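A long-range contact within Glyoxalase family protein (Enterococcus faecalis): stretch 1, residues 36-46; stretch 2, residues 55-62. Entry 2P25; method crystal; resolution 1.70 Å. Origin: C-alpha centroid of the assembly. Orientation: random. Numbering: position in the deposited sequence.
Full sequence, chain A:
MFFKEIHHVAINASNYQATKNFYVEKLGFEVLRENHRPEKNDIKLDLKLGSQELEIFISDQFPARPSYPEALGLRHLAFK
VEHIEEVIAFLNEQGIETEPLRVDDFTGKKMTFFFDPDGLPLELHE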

ATOM      1  N   HIS A  36     -21.458  -6.222   1.727  1.00 25.71           N
ATOM      2  CA  HIS A  36     -21.354  -7.194   0.629  1.00 29.20           C
ATOM      3  C   HIS A  36     -21.796  -6.524  -0.662  1.00 30.91           C
ATOM      4  O   HIS A  36     -22.880  -5.943  -0.719  1.00 31.57           O
ATOM      5  CB  HIS A  36     -22.197  -8.434   0.967  1.00 29.57           C
ATOM      6  CG  HIS A  36     -21.788  -9.105   2.248  1.00 31.32           C
ATOM      7  ND1 HIS A  36     -22.131 -10.405   2.560  1.00 33.91           N
ATOM      8  CD2 HIS A  36     -21.042  -8.655   3.289  1.00 32.78           C
ATOM      9  CE1 HIS A  36     -21.624 -10.720   3.741  1.00 34.55           C
ATOM     10  NE2 HIS A  36     -20.956  -9.677   4.203  1.00 33.12           N
ATOM     11  N   ARG A  37     -20.952  -6.563  -1.683  1.00 32.88           N
ATOM     12  CA  ARG A  37     -21.260  -5.877  -2.930  1.00 35.72           C
ATOM     13  C   ARG A  37     -21.687  -6.903  -3.980  1.00 37.68           C
ATOM     14  O   ARG A  37     -20.831  -7.503  -4.633  1.00 37.93           O
ATOM     15  CB  ARG A  37     -20.052  -5.075  -3.414  1.00 35.78           C
ATOM     16  CG  ARG A  37     -19.487  -4.119  -2.378  1.00 35.95           C
ATOM     17  CD  ARG A  37     -17.997  -3.985  -2.546  1.00 40.51           C
ATOM     18  NE  ARG A  37     -17.604  -2.806  -3.297  1.00 41.84           N
ATOM     19  CZ  ARG A  37     -16.696  -2.777  -4.269  1.00 42.67           C
ATOM     20  NH1 ARG A  37     -16.051  -3.878  -4.649  1.00 41.52           N
ATOM     21  NH2 ARG A  37     -16.430  -1.626  -4.870  1.00 42.27           N
ATOM     22  N   PRO A  38     -23.012  -7.093  -4.158  1.00 39.83           N
ATOM     23  CA  PRO A  38     -23.516  -8.244  -4.935  1.00 41.20           C
ATOM     24  C   PRO A  38     -23.021  -8.203  -6.370  1.00 42.15           C
ATOM     25  O   PRO A  38     -22.664  -9.232  -6.944  1.00 42.92           O
ATOM     26  CB  PRO A  38     -25.037  -8.069  -4.888  1.00 41.26           C
ATOM     27  CG  PRO A  38     -25.257  -6.605  -4.587  1.00 41.26           C
ATOM     28  CD  PRO A  38     -24.108  -6.221  -3.692  1.00 40.08           C
ATOM     29  N   GLU A  39     -22.967  -6.990  -6.909  1.00 43.12           N
ATOM     30  CA  GLU A  39     -22.518  -6.730  -8.264  1.00 44.06           C
ATOM     31  C   GLU A  39     -21.104  -7.219  -8.529  1.00 43.81           C
ATOM     32  O   GLU A  39     -20.774  -7.535  -9.680  1.00 44.55           O
ATOM     33  CB  GLU A  39     -22.565  -5.219  -8.520  1.00 44.39           C
ATOM     34  CG  GLU A  39     -22.703  -4.814  -9.987  1.00 46.29           C
ATOM     35  CD  GLU A  39     -24.106  -5.044 -10.537  1.00 49.02           C
ATOM     36  OE1 GLU A  39     -25.048  -5.262  -9.730  1.00 50.43           O
ATOM     37  OE2 GLU A  39     -24.262  -5.001 -11.779  1.00 48.40           O
ATOM     38  N   LYS A  40     -20.279  -7.300  -7.480  1.00 43.18           N
ATOM     39  CA  LYS A  40     -18.827  -7.183  -7.673  1.00 42.22           C
ATOM     40  C   LYS A  40     -17.828  -8.338  -7.606  1.00 41.08           C
ATOM     41  O   LYS A  40     -16.648  -8.102  -7.850  1.00 41.69           O
ATOM     42  CB  LYS A  40     -18.286  -5.901  -7.028  1.00 42.51           C
ATOM     43  CG  LYS A  40     -18.367  -4.730  -8.003  1.00 44.00           C
ATOM     44  CD  LYS A  40     -18.152  -3.401  -7.332  1.00 46.70           C
ATOM     45  CE  LYS A  40     -18.205  -2.262  -8.345  1.00 49.03           C
ATOM     46  NZ  LYS A  40     -18.315  -0.931  -7.666  1.00 50.86           N
ATOM     47  N   ASN A  41     -18.193  -9.554  -7.209  1.00 39.29           N
ATOM     48  CA  ASN A  41     -19.124  -9.858  -6.175  1.00 37.46           C
ATOM     49  C   ASN A  41     -18.165 -10.180  -5.023  1.00 35.65           C
ATOM     50  O   ASN A  41     -17.390 -11.157  -5.046  1.00 35.40           O
ATOM     51  CB  ASN A  41     -19.964 -11.075  -6.527  1.00 38.83           C
ATOM     52  CG  ASN A  41     -19.121 -12.326  -6.788  1.00 40.24           C
ATOM     53  OD1 ASN A  41     -17.997 -12.257  -7.307  1.00 41.42           O
ATOM     54  ND2 ASN A  41     -19.667 -13.476  -6.420  1.00 43.31           N
ATOM     55  N   ASP A  42     -18.158  -9.307  -4.041  1.00 32.34           N
ATOM     56  CA  ASP A  42     -17.132  -9.390  -3.035  1.00 29.04           C
ATOM     57  C   ASP A  42     -17.702  -8.921  -1.725  1.00 26.94           C
ATOM     58  O   ASP A  42     -18.908  -8.646  -1.619  1.00 26.94           O
ATOM     59  CB  ASP A  42     -15.866  -8.600  -3.454  1.00 28.74           C
ATOM     60  CG  ASP A  42     -16.125  -7.112  -3.713  1.00 30.54           C
ATOM     61  OD1 ASP A  42     -17.179  -6.587  -3.307  1.00 32.41           O
ATOM     62  OD2 ASP A  42     -15.250  -6.450  -4.321  1.00 31.74           O
ATOM     63  N   ILE A  43     -16.840  -8.893  -0.726  1.00 24.00           N
ATOM     64  CA  ILE A  43     -17.115  -8.265   0.545  1.00 22.03           C
ATOM     65  C   ILE A  43     -16.092  -7.143   0.698  1.00 21.95           C
ATOM     66  O   ILE A  43     -14.908  -7.353   0.421  1.00 20.82           O
ATOM     67  CB  ILE A  43     -16.991  -9.261   1.722  1.00 22.52           C
ATOM     68  CG1 ILE A  43     -18.031 -10.380   1.579  1.00 23.61           C
ATOM     69  CG2 ILE A  43     -17.158  -8.529   3.076  1.00 20.90           C
ATOM     70  CD1 ILE A  43     -17.869 -11.499   2.556  1.00 26.89           C
ATOM     71  N   LYS A  44     -16.559  -5.956   1.104  1.00 20.71           N
ATOM     72  CA  LYS A  44     -15.679  -4.824   1.381  1.00 21.55           C
ATOM     73  C   LYS A  44     -15.631  -4.611   2.891  1.00 20.67           C
ATOM     74  O   LYS A  44     -16.630  -4.262   3.511  1.00 20.01           O
ATOM     75  CB  LYS A  44     -16.166  -3.556   0.676  1.00 21.72           C
ATOM     76  CG  LYS A  44     -15.167  -2.415   0.657  1.00 24.15           C
ATOM     77  CD  LYS A  44     -15.675  -1.242  -0.204  1.00 24.58           C
ATOM     78  CE  LYS A  44     -14.745  -0.047  -0.078  1.00 32.19           C
ATOM     79  NZ  LYS A  44     -14.776   0.510   1.301  1.00 35.81           N
ATOM     80  N   LEU A  45     -14.466  -4.846   3.474  1.00 19.88           N
ATOM     81  CA  LEU A  45     -14.260  -4.760   4.913  1.00 20.27           C
ATOM     82  C   LEU A  45     -13.302  -3.615   5.195  1.00 21.45           C
ATOM     83  O   LEU A  45     -12.135  -3.665   4.740  1.00 22.14           O
ATOM     84  CB  LEU A  45     -13.701  -6.115   5.403  1.00 20.44           C
ATOM     85  CG  LEU A  45     -13.386  -6.325   6.877  1.00 22.81           C
ATOM     86  CD1 LEU A  45     -14.664  -6.166   7.760  1.00 21.37           C
ATOM     87  CD2 LEU A  45     -12.693  -7.658   7.115  1.00 20.75           C
ATOM     88  N   ASP A  46     -13.798  -2.560   5.852  1.00 20.27           N
ATOM     89  CA  ASP A  46     -12.950  -1.420   6.270  1.00 20.67           C
ATOM     90  C   ASP A  46     -12.542  -1.568   7.734  1.00 20.43           C
ATOM     91  O   ASP A  46     -13.381  -1.752   8.608  1.00 19.51           O
ATOM     92  CB  ASP A  46     -13.645  -0.067   6.080  1.00 21.39           C
ATOM     93  CG  ASP A  46     -13.916   0.264   4.612  1.00 25.08           C
ATOM     94  OD1 ASP A  46     -12.989   0.171   3.800  1.00 28.47           O
ATOM     95  OD2 ASP A  46     -15.048   0.654   4.281  1.00 29.42           O
ATOM     96  N   GLU A  55      -8.566  -1.011   3.912  1.00 21.57           N
ATOM     97  CA  GLU A  55      -9.740  -1.451   3.162  1.00 21.52           C
ATOM     98  C   GLU A  55      -9.461  -2.785   2.500  1.00 21.72           C
ATOM     99  O   GLU A  55      -8.554  -2.875   1.678  1.00 21.90           O
ATOM    100  CB  GLU A  55     -10.011  -0.424   2.099  1.00 23.25           C
ATOM    101  CG  GLU A  55     -11.259  -0.543   1.340  1.00 26.79           C
ATOM    102  CD  GLU A  55     -11.572   0.778   0.675  1.00 29.80           C
ATOM    103  OE1 GLU A  55     -12.044   1.727   1.368  1.00 33.86           O
ATOM    104  OE2 GLU A  55     -11.315   0.870  -0.528  1.00 28.34           O
ATOM    105  N   ILE A  56     -10.248  -3.801   2.824  1.00 17.80           N
ATOM    106  CA  ILE A  56      -9.970  -5.135   2.300  1.00 18.32           C
ATOM    107  C   ILE A  56     -11.126  -5.584   1.435  1.00 17.83           C
ATOM    108  O   ILE A  56     -12.282  -5.570   1.890  1.00 18.69           O
ATOM    109  CB  ILE A  56      -9.704  -6.153   3.422  1.00 17.47           C
ATOM    110  CG1 ILE A  56      -8.685  -5.577   4.423  1.00 19.94           C
ATOM    111  CG2 ILE A  56      -9.255  -7.489   2.815  1.00 18.38           C
ATOM    112  CD1 ILE A  56      -8.247  -6.527   5.488  1.00 23.74           C
ATOM    113  N   PHE A  57     -10.826  -5.952   0.198  1.00 17.10           N
ATOM    114  CA  PHE A  57     -11.811  -6.496  -0.730  1.00 16.47           C
ATOM    115  C   PHE A  57     -11.599  -8.007  -0.732  1.00 16.51           C
ATOM    116  O   PHE A  57     -10.496  -8.455  -0.974  1.00 16.51           O
ATOM    117  CB  PHE A  57     -11.572  -5.935  -2.146  1.00 17.27           C
ATOM    118  CG  PHE A  57     -11.844  -4.453  -2.244  1.00 18.23           C
ATOM    119  CD1 PHE A  57     -13.075  -3.984  -2.704  1.00 21.82           C
ATOM    120  CD2 PHE A  57     -10.866  -3.541  -1.873  1.00 19.97           C
ATOM    121  CE1 PHE A  57     -13.321  -2.605  -2.778  1.00 21.73           C
ATOM    122  CE2 PHE A  57     -11.108  -2.171  -1.925  1.00 22.15           C
ATOM    123  CZ  PHE A  57     -12.325  -1.703  -2.394  1.00 21.50           C
ATOM    124  N   ILE A  58     -12.649  -8.774  -0.430  1.00 15.13           N
ATOM    125  CA  ILE A  58     -12.513 -10.211  -0.252  1.00 16.34           C
ATOM    126  C   ILE A  58     -13.294 -10.936  -1.344  1.00 16.83           C
ATOM    127  O   ILE A  58     -14.493 -10.761  -1.468  1.00 18.13           O
ATOM    128  CB  ILE A  58     -13.045 -10.666   1.148  1.00 15.60           C
ATOM    129  CG1 ILE A  58     -12.380  -9.850   2.270  1.00 16.14           C
ATOM    130  CG2 ILE A  58     -12.801 -12.167   1.386  1.00 17.97           C
ATOM    131  CD1 ILE A  58     -13.070  -9.952   3.595  1.00 16.69           C
ATOM    132  N   SER A  59     -12.616 -11.789  -2.094  1.00 17.68           N
ATOM    133  CA  SER A  59     -13.239 -12.475  -3.241  1.00 18.81           C
ATOM    134  C   SER A  59     -12.398 -13.675  -3.659  1.00 19.80           C
ATOM    135  O   SER A  59     -11.173 -13.606  -3.680  1.00 19.52           O
ATOM    136  CB  SER A  59     -13.387 -11.516  -4.423  1.00 19.64           C
ATOM    137  OG  SER A  59     -13.960 -12.164  -5.561  1.00 21.49           O
ATOM    138  N   ASP A  60     -13.063 -14.748  -4.068  1.00 21.48           N
ATOM    139  CA  ASP A  60     -12.325 -15.878  -4.612  1.00 23.24           C
ATOM    140  C   ASP A  60     -11.945 -15.666  -6.082  1.00 23.56           C
ATOM    141  O   ASP A  60     -11.378 -16.553  -6.703  1.00 25.01           O
ATOM    142  CB  ASP A  60     -13.094 -17.192  -4.409  1.00 24.84           C
ATOM    143  CG  ASP A  60     -14.375 -17.241  -5.197  1.00 27.00           C
ATOM    144  OD1 ASP A  60     -14.739 -16.233  -5.831  1.00 29.30           O
ATOM    145  OD2 ASP A  60     -15.035 -18.312  -5.180  1.00 34.41           O
ATOM    146  N   GLN A  61     -12.222 -14.492  -6.628  1.00 23.89           N
ATOM    147  CA  GLN A  61     -11.927 -14.234  -8.042  1.00 24.68           C
ATOM    148  C   GLN A  61     -10.483 -13.792  -8.306  1.00 23.62           C
ATOM    149  O   GLN A  61      -9.984 -13.864  -9.456  1.00 22.92           O
ATOM    150  CB  GLN A  61     -12.924 -13.231  -8.614  1.00 26.00           C
ATOM    151  CG  GLN A  61     -14.341 -13.824  -8.658  1.00 31.56           C
ATOM    152  CD  GLN A  61     -14.454 -14.990  -9.644  1.00 36.16           C
ATOM    153  OE1 GLN A  61     -14.476 -16.166  -9.253  1.00 38.24           O
ATOM    154  NE2 GLN A  61     -14.486 -14.667 -10.931  1.00 39.23           N
ATOM    155  N   PHE A  62      -9.807 -13.333  -7.259  1.00 20.98           N
ATOM    156  CA  PHE A  62      -8.463 -12.796  -7.432  1.00 19.80           C
ATOM    157  C   PHE A  62      -7.447 -13.939  -7.541  1.00 19.40           C
ATOM    158  O   PHE A  62      -7.342 -14.747  -6.631  1.00 18.88           O
ATOM    159  CB  PHE A  62      -8.065 -11.944  -6.223  1.00 20.14           C
ATOM    160  CG  PHE A  62      -9.020 -10.834  -5.878  1.00 19.45           C
ATOM    161  CD1 PHE A  62      -9.419  -9.900  -6.822  1.00 21.63           C
ATOM    162  CD2 PHE A  62      -9.477 -10.700  -4.564  1.00 18.63           C
ATOM    163  CE1 PHE A  62     -10.286  -8.852  -6.472  1.00 22.66           C
ATOM    164  CE2 PHE A  62     -10.322  -9.643  -4.198  1.00 19.84           C
ATOM    165  CZ  PHE A  62     -10.734  -8.731  -5.129  1.00 21.11           C
TER
HETATM  166  O   HOH W   1     -14.118 -10.181  -7.587  1.00 45.91           O

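Strands 42-46 and 55-58 of this glyoxalase family protein lie side by side and run antiparallel, their directions 164° apart and their axes 4.6 Å apart at closest approach. Together the two stretches bury 582 Å² between them, and I58, F57 and L45 account for the largest shares.

I58 covers the most, 81 Å². Its backbone forms a hydrogen-bonded pair with I43: I43 N donates to I58 O at 3.1 Å, and I58 N donates to I43 O at 2.8 Å. The side chains of this pair leave the same face of the sheet, with I43 CB 4.2 Å from I58 CB. From there I58, with chi1 m and chi2 t, also reaches the next hydrogen-bonded pair, which lies on the same face, its CD1 lying 4.2 Å from L45 CD2. Branched at CB, isoleucine suits an extended backbone and offers a broad apolar surface to its neighbours.

L45, which covers 67 Å², repeats the pattern two residues on. L45 N donates to I56 O at 2.8 Å, with a nearly straight angle of 179° at the hydrogen, and I56 N donates to L45 O at 2.7 Å. L45 CB and I56 CB are 4.5 Å apart, so I43, L45, I56 and I58 make one apolar face. L45, I56 and I58 are buried, whereas I43 remains partly exposed. Between the hydrogen-bonded pairs, F57 CA approaches I43 O at 3.4 Å and K44 CA approaches I56 O at 3.5 Å, both as CA-H...O contacts that add to the close fit of the backbones.

F57, covering 71 Å², lies on the other face, paired with K44 across a non-hydrogen-bonded position where the CA atoms are 4.7 Å apart. With chi1 m, its ring meets two different surroundings. The aliphatic part of K44 packs against it: CG lies over one ring face and K44 CE is 3.7 Å from F57 CZ. At the ring edge lie D42 OD2, 3.7 Å from F57 CD1, and R37 NH1, 3.5 Å from F57 CE1, which in turn sits over one face of the guanidinium. R37 and D42 are themselves joined by a salt bridge, R37 NH1 to D42 OD2 at 2.7 Å, so the ring borders a charged pair that is already matched.

K44 suits this place because its long chain is apolar along its length and charged at its tip. Extended through chi3, it turns at chi4 (m) and brings K44 NZ 3.0 Å from E55 OE1, a salt bridge whose hydrogen bond is weak. K44 NZ also lies 3.0 Å from D46 OD2, in a salt bridge within its own strand. The two acids are close, D46 OD1 and E55 OE1 being 3.0 Å apart, and the shared ammonium helps offset their like charges.

Beyond the strands, a water links the stretches, its oxygen 3.3 Å from K40 O and 2.8 Å from S59 OG.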